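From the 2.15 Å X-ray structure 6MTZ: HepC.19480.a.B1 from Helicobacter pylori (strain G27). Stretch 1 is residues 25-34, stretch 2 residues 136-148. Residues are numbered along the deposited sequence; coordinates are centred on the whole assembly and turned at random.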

# COMPACT_ATOMS: atom_id res chain seq x y z
N GLN A 25 -11.01 1.75 4.25
CA GLN A 25 -11.19 1.85 2.81
C GLN A 25 -12.10 0.77 2.25
O GLN A 25 -12.76 1.00 1.23
CB GLN A 25 -9.82 1.81 2.13
CG GLN A 25 -9.01 3.04 2.46
CD GLN A 25 -7.59 2.96 1.98
OE1 GLN A 25 -6.96 1.90 2.01
NE2 GLN A 25 -7.06 4.09 1.54
N LEU A 26 -12.16 -0.40 2.89
CA LEU A 26 -13.25 -1.32 2.60
C LEU A 26 -14.58 -0.64 2.84
O LEU A 26 -15.51 -0.73 2.02
CB LEU A 26 -13.15 -2.59 3.45
CG LEU A 26 -14.18 -3.70 3.22
CD1 LEU A 26 -13.61 -5.05 3.60
CD2 LEU A 26 -15.46 -3.49 4.02
N VAL A 27 -14.69 0.07 3.96
CA VAL A 27 -15.95 0.72 4.30
C VAL A 27 -16.27 1.80 3.27
O VAL A 27 -17.37 1.84 2.71
CB VAL A 27 -15.89 1.29 5.72
CG1 VAL A 27 -17.02 2.31 5.94
CG2 VAL A 27 -15.96 0.16 6.76
N SER A 28 -15.30 2.67 2.98
CA SER A 28 -15.58 3.79 2.08
C SER A 28 -15.93 3.32 0.68
O SER A 28 -16.73 3.96 0.00
CB SER A 28 -14.42 4.78 2.02
OG SER A 28 -13.28 4.21 1.41
N LYS A 29 -15.32 2.21 0.22
CA LYS A 29 -15.67 1.69 -1.10
C LYS A 29 -17.10 1.16 -1.14
O LYS A 29 -17.66 0.98 -2.23
CB LYS A 29 -14.70 0.60 -1.55
CG LYS A 29 -13.38 1.13 -2.08
CD LYS A 29 -12.25 0.15 -1.87
CE LYS A 29 -11.97 -0.61 -3.13
NZ LYS A 29 -11.37 0.30 -4.12
N GLN A 30 -17.71 0.89 0.01
CA GLN A 30 -19.11 0.49 0.00
C GLN A 30 -20.04 1.66 -0.25
O GLN A 30 -21.22 1.44 -0.55
CB GLN A 30 -19.45 -0.21 1.32
CG GLN A 30 -18.69 -1.55 1.49
CD GLN A 30 -19.25 -2.67 0.62
OE1 GLN A 30 -20.47 -2.85 0.54
NE2 GLN A 30 -18.37 -3.43 -0.03
N PHE A 31 -19.54 2.90 -0.19
CA PHE A 31 -20.40 4.07 -0.33
C PHE A 31 -20.16 4.87 -1.60
O PHE A 31 -21.10 5.49 -2.10
CB PHE A 31 -20.26 5.00 0.88
CG PHE A 31 -20.87 4.44 2.14
CD1 PHE A 31 -20.14 3.57 2.94
CD2 PHE A 31 -22.18 4.73 2.48
CE1 PHE A 31 -20.71 3.02 4.10
CE2 PHE A 31 -22.75 4.19 3.62
CZ PHE A 31 -22.02 3.33 4.44
N PHE A 32 -18.95 4.88 -2.14
CA PHE A 32 -18.59 5.84 -3.18
C PHE A 32 -18.27 5.12 -4.48
O PHE A 32 -17.33 4.32 -4.53
CB PHE A 32 -17.42 6.70 -2.72
CG PHE A 32 -17.77 7.59 -1.57
CD1 PHE A 32 -18.89 8.41 -1.63
CD2 PHE A 32 -17.00 7.60 -0.43
CE1 PHE A 32 -19.22 9.22 -0.58
CE2 PHE A 32 -17.32 8.42 0.63
CZ PHE A 32 -18.44 9.22 0.55
N LYS A 33 -19.05 5.43 -5.52
CA LYS A 33 -18.80 4.90 -6.85
C LYS A 33 -17.53 5.46 -7.46
O LYS A 33 -16.83 4.76 -8.20
CB LYS A 33 -20.00 5.19 -7.75
N ASN A 34 -17.20 6.72 -7.17
CA ASN A 34 -16.02 7.38 -7.74
C ASN A 34 -15.06 7.69 -6.60
O ASN A 34 -15.18 8.74 -5.95
CB ASN A 34 -16.41 8.63 -8.49
CG ASN A 34 -17.70 8.45 -9.27
OD1 ASN A 34 -18.67 9.18 -9.07
ND2 ASN A 34 -17.71 7.48 -10.18
N HIS A 136 -24.40 10.18 6.30
CA HIS A 136 -24.47 11.16 5.22
C HIS A 136 -24.70 10.58 3.84
O HIS A 136 -25.21 11.31 2.98
CB HIS A 136 -23.19 12.02 5.21
CG HIS A 136 -23.04 12.85 6.45
ND1 HIS A 136 -22.26 12.46 7.51
CD2 HIS A 136 -23.66 13.99 6.83
CE1 HIS A 136 -22.37 13.35 8.49
NE2 HIS A 136 -23.22 14.28 8.10
N TYR A 137 -24.38 9.31 3.59
CA TYR A 137 -24.46 8.74 2.26
C TYR A 137 -25.16 7.38 2.30
O TYR A 137 -25.01 6.62 3.26
CB TYR A 137 -23.05 8.59 1.66
CG TYR A 137 -22.29 9.89 1.65
CD1 TYR A 137 -22.57 10.88 0.71
CD2 TYR A 137 -21.31 10.14 2.60
CE1 TYR A 137 -21.87 12.09 0.71
CE2 TYR A 137 -20.60 11.35 2.61
CZ TYR A 137 -20.89 12.31 1.67
OH TYR A 137 -20.18 13.49 1.69
N ALA A 138 -25.91 7.09 1.25
CA ALA A 138 -26.50 5.77 1.10
C ALA A 138 -25.43 4.74 0.75
O ALA A 138 -24.58 4.98 -0.12
CB ALA A 138 -27.58 5.79 0.00
N ILE A 139 -25.46 3.58 1.41
CA ILE A 139 -24.58 2.48 1.02
C ILE A 139 -25.00 1.99 -0.37
O ILE A 139 -26.19 1.92 -0.70
CB ILE A 139 -24.62 1.34 2.05
CG1 ILE A 139 -23.58 0.28 1.69
CG2 ILE A 139 -26.04 0.73 2.18
CD1 ILE A 139 -23.28 -0.67 2.82
N LEU A 140 -24.02 1.70 -1.22
CA LEU A 140 -24.34 1.36 -2.61
C LEU A 140 -25.21 0.11 -2.69
O LEU A 140 -26.20 0.09 -3.42
CB LEU A 140 -23.05 1.18 -3.42
CG LEU A 140 -22.17 2.44 -3.48
CD1 LEU A 140 -20.82 2.15 -4.11
CD2 LEU A 140 -22.91 3.50 -4.25
N GLU A 141 -24.89 -0.91 -1.90
CA GLU A 141 -25.66 -2.16 -1.89
C GLU A 141 -26.20 -2.41 -0.49
O GLU A 141 -25.47 -2.91 0.38
CB GLU A 141 -24.81 -3.35 -2.34
CG GLU A 141 -25.59 -4.68 -2.25
CD GLU A 141 -26.90 -4.66 -3.04
OE1 GLU A 141 -26.81 -4.65 -4.28
OE2 GLU A 141 -28.01 -4.64 -2.42
N PRO A 142 -27.46 -2.05 -0.23
CA PRO A 142 -27.99 -2.11 1.15
C PRO A 142 -28.06 -3.52 1.72
O PRO A 142 -28.17 -3.65 2.95
CB PRO A 142 -29.38 -1.48 1.02
CG PRO A 142 -29.26 -0.57 -0.15
CD PRO A 142 -28.36 -1.30 -1.13
N LYS A 143 -27.98 -4.57 0.90
CA LYS A 143 -27.87 -5.92 1.43
C LYS A 143 -26.56 -6.16 2.18
O LYS A 143 -26.51 -7.06 3.02
CB LYS A 143 -27.98 -6.96 0.31
N ASN A 144 -25.50 -5.40 1.89
CA ASN A 144 -24.21 -5.72 2.50
C ASN A 144 -24.14 -5.34 3.97
O ASN A 144 -23.23 -5.81 4.66
CB ASN A 144 -23.06 -5.03 1.77
CG ASN A 144 -22.85 -5.58 0.38
OD1 ASN A 144 -23.48 -6.54 -0.00
ND2 ASN A 144 -21.96 -4.95 -0.38
N THR A 145 -25.08 -4.53 4.45
CA THR A 145 -25.01 -4.04 5.82
C THR A 145 -24.98 -5.19 6.83
O THR A 145 -24.34 -5.08 7.88
CB THR A 145 -26.20 -3.11 6.10
OG1 THR A 145 -26.16 -2.01 5.17
CG2 THR A 145 -26.12 -2.57 7.52
N THR A 146 -25.63 -6.31 6.52
CA THR A 146 -25.71 -7.37 7.51
C THR A 146 -24.36 -8.03 7.77
O THR A 146 -24.17 -8.63 8.84
CB THR A 146 -26.76 -8.41 7.08
OG1 THR A 146 -26.43 -8.90 5.79
CG2 THR A 146 -28.13 -7.77 7.01
N TRP A 147 -23.41 -7.95 6.84
CA TRP A 147 -22.05 -8.35 7.17
C TRP A 147 -21.12 -7.17 7.42
O TRP A 147 -20.15 -7.32 8.17
CB TRP A 147 -21.44 -9.27 6.09
CG TRP A 147 -21.29 -8.68 4.71
CD1 TRP A 147 -22.14 -8.85 3.65
CD2 TRP A 147 -20.21 -7.86 4.24
NE1 TRP A 147 -21.66 -8.16 2.55
CE2 TRP A 147 -20.48 -7.56 2.88
CE3 TRP A 147 -19.05 -7.34 4.82
CZ2 TRP A 147 -19.63 -6.78 2.11
CZ3 TRP A 147 -18.21 -6.55 4.05
CH2 TRP A 147 -18.51 -6.28 2.71
N LEU A 148 -21.42 -6.00 6.85
CA LEU A 148 -20.50 -4.88 6.98
C LEU A 148 -20.44 -4.36 8.42
O LEU A 148 -19.35 -4.10 8.95
CB LEU A 148 -20.88 -3.77 5.99
CG LEU A 148 -19.96 -2.55 6.06
CD1 LEU A 148 -18.50 -2.94 5.84
CD2 LEU A 148 -20.38 -1.53 5.03
O HOH W 1 -22.17 -1.40 -0.88

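The contact opens inside a helix with apolar side chains. Leu 26 points its CA-to-CB bond toward stretch 2 and packs CD2 against Leu 148 CD1 at 3.6 Å; the same CD2 lies 4.1 Å from Trp 147 CZ3, near the plane of the indole and so at its edge. Val 27, one residue on, sets CG2 4.1 Å from Leu 148 CD1, so a single leucine methyl serves two neighbours on the helix. Ser 28 is out of reach of the partner.

Gln 30 carries the polar work and has more of its area covered by the partner than any other residue of stretch 1. Its carbonyl accepts a nearly straight hydrogen bond from Leu 140 N (Leu 140 N to Gln 30 O 2.9 Å, 169°). The side chain, bent by m, m torsions, brings OE1 to Asn 144 ND2, which donates across 2.7 Å at 175°. A water ties both acceptors together: it donates to Gln 30 O (3.0 Å) and Gln 30 OE1 (2.6 Å) while accepting from Glu 141 N (2.9 Å). The aliphatic part is used too, with Gln 30 CG 3.9 Å from Leu 148 CD2.

Phe 31 starts away from stretch 2, yet its ring swings back to the extended segment. Ile 139 CG1 lies over one face, while Tyr 137 O approaches the edge, 3.3 Å from Phe 31 CE2, where ring hydrogens present a slightly positive rim. On the backbone, Phe 31 O sits 3.4 Å from Leu 140 CD2.

Phe 32 likewise returns at its tip: its edge meets the face of Tyr 137, with CZ 3.6 Å from Tyr 137 CD2 and planes at 71°. Leu 140 CD1 closes the contact, 3.9 Å from Phe 32 N and 4.0 Å from Lys 33 N.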